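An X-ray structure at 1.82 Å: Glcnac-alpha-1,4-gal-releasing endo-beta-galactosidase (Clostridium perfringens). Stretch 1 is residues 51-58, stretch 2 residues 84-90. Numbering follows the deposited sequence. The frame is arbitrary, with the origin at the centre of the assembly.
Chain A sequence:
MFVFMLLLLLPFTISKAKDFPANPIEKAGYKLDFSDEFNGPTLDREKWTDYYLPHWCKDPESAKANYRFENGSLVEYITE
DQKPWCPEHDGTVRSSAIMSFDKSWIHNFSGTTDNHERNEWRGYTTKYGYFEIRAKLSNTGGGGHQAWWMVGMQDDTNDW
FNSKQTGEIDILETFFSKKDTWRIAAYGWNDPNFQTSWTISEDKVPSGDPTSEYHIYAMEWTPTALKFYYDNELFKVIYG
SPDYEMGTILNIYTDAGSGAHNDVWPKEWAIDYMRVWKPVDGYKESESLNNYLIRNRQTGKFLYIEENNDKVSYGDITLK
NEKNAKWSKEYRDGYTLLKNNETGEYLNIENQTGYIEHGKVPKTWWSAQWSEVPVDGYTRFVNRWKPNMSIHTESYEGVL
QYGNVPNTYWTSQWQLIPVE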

ATOM      1  N   TYR A  51      -2.410  19.080  15.532  1.00 13.89           N
ATOM      2  CA  TYR A  51      -1.014  19.477  15.506  1.00 13.96           C
ATOM      3  C   TYR A  51      -0.191  18.387  14.832  1.00 14.18           C
ATOM      4  O   TYR A  51      -0.454  17.182  15.034  1.00 13.84           O
ATOM      5  CB  TYR A  51      -0.495  19.667  16.927  1.00 14.98           C
ATOM      6  CG  TYR A  51      -1.066  20.870  17.648  1.00 16.65           C
ATOM      7  CD1 TYR A  51      -2.309  20.801  18.281  1.00 18.16           C
ATOM      8  CD2 TYR A  51      -0.348  22.062  17.724  1.00 18.45           C
ATOM      9  CE1 TYR A  51      -2.841  21.910  18.947  1.00 18.64           C
ATOM     10  CE2 TYR A  51      -0.865  23.178  18.398  1.00 18.43           C
ATOM     11  CZ  TYR A  51      -2.107  23.086  19.008  1.00 20.21           C
ATOM     12  OH  TYR A  51      -2.616  24.167  19.690  1.00 20.43           O
ATOM     13  N   TYR A  52       0.830  18.808  14.087  1.00 12.94           N
ATOM     14  CA  TYR A  52       1.688  17.889  13.361  1.00 12.39           C
ATOM     15  C   TYR A  52       2.900  17.552  14.256  1.00 12.18           C
ATOM     16  O   TYR A  52       3.679  18.441  14.586  1.00 11.93           O
ATOM     17  CB  TYR A  52       2.118  18.549  12.028  1.00 12.51           C
ATOM     18  CG  TYR A  52       2.998  17.687  11.130  1.00 12.81           C
ATOM     19  CD1 TYR A  52       2.897  16.291  11.143  1.00 11.55           C
ATOM     20  CD2 TYR A  52       3.920  18.276  10.258  1.00 14.70           C
ATOM     21  CE1 TYR A  52       3.731  15.491  10.308  1.00 12.68           C
ATOM     22  CE2 TYR A  52       4.742  17.501   9.419  1.00 16.06           C
ATOM     23  CZ  TYR A  52       4.639  16.112   9.455  1.00 14.90           C
ATOM     24  OH  TYR A  52       5.469  15.360   8.646  1.00 15.77           O
ATOM     25  N   LEU A  53       3.037  16.285  14.668  1.00 11.21           N
ATOM     26  CA  LEU A  53       4.209  15.825  15.468  1.00 11.96           C
ATOM     27  C   LEU A  53       4.782  16.893  16.428  1.00 11.80           C
ATOM     28  O   LEU A  53       5.975  17.214  16.375  1.00 11.20           O
ATOM     29  CB  LEU A  53       5.318  15.271  14.557  1.00 11.76           C
ATOM     30  CG  LEU A  53       4.890  14.143  13.609  1.00 12.86           C
ATOM     31  CD1 LEU A  53       5.977  13.867  12.553  1.00 13.76           C
ATOM     32  CD2 LEU A  53       4.551  12.864  14.390  1.00 13.11           C
ATOM     33  N   PRO A  54       3.929  17.436  17.303  1.00 11.81           N
ATOM     34  CA  PRO A  54       4.309  18.616  18.105  1.00 12.08           C
ATOM     35  C   PRO A  54       5.466  18.388  19.089  1.00 12.57           C
ATOM     36  O   PRO A  54       6.097  19.366  19.504  1.00 12.69           O
ATOM     37  CB  PRO A  54       3.014  18.987  18.826  1.00 12.66           C
ATOM     38  CG  PRO A  54       2.212  17.696  18.884  1.00 12.15           C
ATOM     39  CD  PRO A  54       2.544  17.002  17.574  1.00 11.79           C
ATOM     40  N   HIS A  55       5.763  17.134  19.423  1.00 11.82           N
ATOM     41  CA  HIS A  55       6.902  16.819  20.302  1.00 12.75           C
ATOM     42  C   HIS A  55       8.271  17.189  19.715  1.00 12.93           C
ATOM     43  O   HIS A  55       9.258  17.289  20.468  1.00 13.68           O
ATOM     44  CB  HIS A  55       6.892  15.338  20.677  1.00 11.92           C
ATOM     45  CG  HIS A  55       6.788  14.422  19.499  1.00 11.77           C
ATOM     46  ND1 HIS A  55       5.611  14.231  18.812  1.00 11.97           N
ATOM     47  CD2 HIS A  55       7.719  13.665  18.873  1.00 11.24           C
ATOM     48  CE1 HIS A  55       5.812  13.378  17.823  1.00 10.85           C
ATOM     49  NE2 HIS A  55       7.083  13.016  17.837  1.00 11.03           N
ATOM     50  N   TRP A  56       8.358  17.396  18.395  1.00 12.95           N
ATOM     51  CA  TRP A  56       9.649  17.779  17.790  1.00 13.25           C
ATOM     52  C   TRP A  56       9.949  19.276  17.897  1.00 14.71           C
ATOM     53  O   TRP A  56      11.077  19.688  17.683  1.00 15.79           O
ATOM     54  CB  TRP A  56       9.781  17.337  16.324  1.00 13.20           C
ATOM     55  CG  TRP A  56       9.695  15.844  16.132  1.00 12.21           C
ATOM     56  CD1 TRP A  56       8.914  15.177  15.223  1.00 12.81           C
ATOM     57  CD2 TRP A  56      10.408  14.838  16.866  1.00 11.84           C
ATOM     58  NE1 TRP A  56       9.096  13.821  15.352  1.00 12.81           N
ATOM     59  CE2 TRP A  56      10.007  13.580  16.352  1.00 11.74           C
ATOM     60  CE3 TRP A  56      11.349  14.870  17.921  1.00 12.81           C
ATOM     61  CZ2 TRP A  56      10.488  12.364  16.863  1.00 10.98           C
ATOM     62  CZ3 TRP A  56      11.852  13.662  18.421  1.00 12.80           C
ATOM     63  CH2 TRP A  56      11.406  12.414  17.892  1.00 10.98           C
ATOM     64  N   CYS A  57       8.953  20.082  18.250  1.00 15.66           N
ATOM     65  CA  CYS A  57       9.067  21.527  18.091  1.00 17.09           C
ATOM     66  C   CYS A  57       9.102  22.228  19.445  1.00 19.15           C
ATOM     67  O   CYS A  57       8.242  21.984  20.294  1.00 19.79           O
ATOM     68  CB  CYS A  57       7.894  22.026  17.249  1.00 16.91           C
ATOM     69  SG  CYS A  57       7.492  20.917  15.865  0.50 15.91           S
ATOM     70  N   LYS A  58      10.095  23.091  19.654  1.00 20.81           N
ATOM     71  CA  LYS A  58      10.258  23.747  20.956  1.00 22.23           C
ATOM     72  C   LYS A  58       8.955  24.460  21.329  1.00 23.04           C
ATOM     73  O   LYS A  58       8.402  24.223  22.423  1.00 24.53           O
ATOM     74  CB  LYS A  58      11.451  24.714  20.955  1.00 22.67           C
ATOM     75  N   PRO A  84       6.266  27.949   8.509  1.00  9.38           N
ATOM     76  CA  PRO A  84       6.741  26.555   8.590  1.00  9.03           C
ATOM     77  C   PRO A  84       6.275  25.865   9.875  1.00  9.36           C
ATOM     78  O   PRO A  84       6.195  26.547  10.918  1.00  8.50           O
ATOM     79  CB  PRO A  84       8.278  26.681   8.575  1.00  9.55           C
ATOM     80  CG  PRO A  84       8.549  28.024   7.894  1.00  9.84           C
ATOM     81  CD  PRO A  84       7.354  28.913   8.252  1.00  9.26           C
ATOM     82  N   TRP A  85       6.004  24.554   9.815  1.00  9.53           N
ATOM     83  CA  TRP A  85       5.425  23.859  10.969  1.00 10.16           C
ATOM     84  C   TRP A  85       6.436  23.667  12.113  1.00 11.00           C
ATOM     85  O   TRP A  85       6.056  23.670  13.281  1.00  9.88           O
ATOM     86  CB  TRP A  85       4.760  22.532  10.555  1.00 10.92           C
ATOM     87  CG  TRP A  85       5.734  21.454  10.255  1.00 11.42           C
ATOM     88  CD1 TRP A  85       6.387  21.233   9.066  1.00 13.29           C
ATOM     89  CD2 TRP A  85       6.189  20.439  11.158  1.00 13.59           C
ATOM     90  NE1 TRP A  85       7.222  20.142   9.181  1.00 14.38           N
ATOM     91  CE2 TRP A  85       7.116  19.631  10.452  1.00 14.97           C
ATOM     92  CE3 TRP A  85       5.881  20.107  12.489  1.00 16.15           C
ATOM     93  CZ2 TRP A  85       7.753  18.524  11.030  1.00 16.11           C
ATOM     94  CZ3 TRP A  85       6.516  19.003  13.069  1.00 18.37           C
ATOM     95  CH2 TRP A  85       7.451  18.234  12.336  1.00 19.02           C
ATOM     96  N   CYS A  86       7.722  23.557  11.784  1.00 11.15           N
ATOM     97  CA  CYS A  86       8.749  23.239  12.798  1.00 13.54           C
ATOM     98  C   CYS A  86      10.133  23.621  12.235  1.00 14.36           C
ATOM     99  O   CYS A  86      10.903  22.718  11.896  1.00 14.86           O
ATOM    100  CB  CYS A  86       8.692  21.713  13.042  1.00 13.82           C
ATOM    101  SG  CYS A  86       9.145  20.962  14.645  0.50 16.06           S
ATOM    102  N   PRO A  87      10.436  24.919  12.119  1.00 15.94           N
ATOM    103  CA  PRO A  87      11.616  25.383  11.356  1.00 16.43           C
ATOM    104  C   PRO A  87      12.952  24.820  11.864  1.00 17.69           C
ATOM    105  O   PRO A  87      13.894  24.658  11.080  1.00 16.40           O
ATOM    106  CB  PRO A  87      11.596  26.907  11.531  1.00 17.95           C
ATOM    107  CG  PRO A  87      10.264  27.266  12.099  1.00 17.68           C
ATOM    108  CD  PRO A  87       9.670  26.046  12.693  1.00 15.76           C
ATOM    109  N   GLU A  88      13.032  24.519  13.159  1.00 18.36           N
ATOM    110  CA  GLU A  88      14.312  24.058  13.716  1.00 19.29           C
ATOM    111  C   GLU A  88      14.677  22.615  13.328  1.00 19.41           C
ATOM    112  O   GLU A  88      15.871  22.254  13.373  1.00 20.09           O
ATOM    113  CB  GLU A  88      14.369  24.292  15.234  1.00 19.46           C
ATOM    114  CG  GLU A  88      13.439  23.398  16.023  1.00 20.30           C
ATOM    115  N   HIS A  89      13.676  21.809  12.951  1.00 19.07           N
ATOM    116  CA  HIS A  89      13.888  20.428  12.468  1.00 19.15           C
ATOM    117  C   HIS A  89      13.609  20.223  11.011  1.00 18.91           C
ATOM    118  O   HIS A  89      14.249  19.384  10.372  1.00 21.28           O
ATOM    119  CB  HIS A  89      13.079  19.382  13.276  1.00 19.94           C
ATOM    120  CG  HIS A  89      13.556  19.235  14.683  1.00 22.16           C
ATOM    121  ND1 HIS A  89      14.867  18.937  14.991  1.00 23.42           N
ATOM    122  CD2 HIS A  89      12.929  19.444  15.865  1.00 23.99           C
ATOM    123  CE1 HIS A  89      15.022  18.938  16.303  1.00 24.97           C
ATOM    124  NE2 HIS A  89      13.860  19.242  16.858  1.00 25.97           N
ATOM    125  N   ASP A  90      12.606  20.917  10.473  1.00 16.46           N
ATOM    126  CA  ASP A  90      12.185  20.606   9.115  1.00 14.77           C
ATOM    127  C   ASP A  90      12.352  21.766   8.144  1.00 13.68           C
ATOM    128  O   ASP A  90      11.763  21.738   7.056  1.00 13.73           O
ATOM    129  CB  ASP A  90      10.736  20.086   9.098  1.00 14.64           C
ATOM    130  CG  ASP A  90      10.471  19.111   7.964  1.00 17.07           C
ATOM    131  OD1 ASP A  90       9.291  18.898   7.632  1.00 14.99           O
ATOM    132  OD2 ASP A  90      11.390  18.518   7.338  1.00 17.70           O
TER
HETATM  133  O   HOH W   1       8.123  16.292   7.515  1.00 32.31           O

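What does Trp85 contribute at the start of the contact? It has more surface covered by the other stretch than any other residue of stretch 2, because its broad indole lies against several neighbours at once. The Tyr52 ring sits over one face, with Tyr52 CD2 3.3 Å from Trp85 CD2; the two planes meet obliquely at 44°, an apolar contact between flat, buried side chains. At the indole edge lie Leu53 O, 3.8 Å from Trp85 CZ3, and the more distant Trp56 ring. A chi1 of 75° (p) accompanies this placement.

How are the two stretches locked together? Cys86 follows, and its SG is joined to Cys57 SG at 2.1 Å in a disulfide with chi3 of -115°, the covalent tie between two stretches that share no direct hydrogen bond. The bridge is buried among apolar groups: Cys57 SG approaches Trp85 CZ3 at 3.5 Å, and Cys86 SG lies 4.0 Å from Trp56 CB. Sulfur suits this setting, since the disulfide leaves no polar hydrogen to satisfy.

What does the helix after Cys86 add? Cys86 is its N-cap residue, and its O accepts backbone hydrogen bonds from His89 N (3.1 Å) and Asp90 N (2.9 Å). His89 points its CA-to-CB bond toward stretch 1 and brings its CD2 to 3.8 Å from Trp56 CB, a packing contact; no hydrogen bond joins it to stretch 1.

How does Asp90 take part without touching stretch 1? Its carboxylate accepts a hydrogen bond from the indole, Trp85 NE1 to Asp90 OD1 at 2.9 Å, giving the buried tryptophan's polar atom a partner. A water donates to Asp90 OD1 from its O at 2.9 Å and lies 3.0 Å from Tyr52 OH, completing a solvent-mediated link between the stretches.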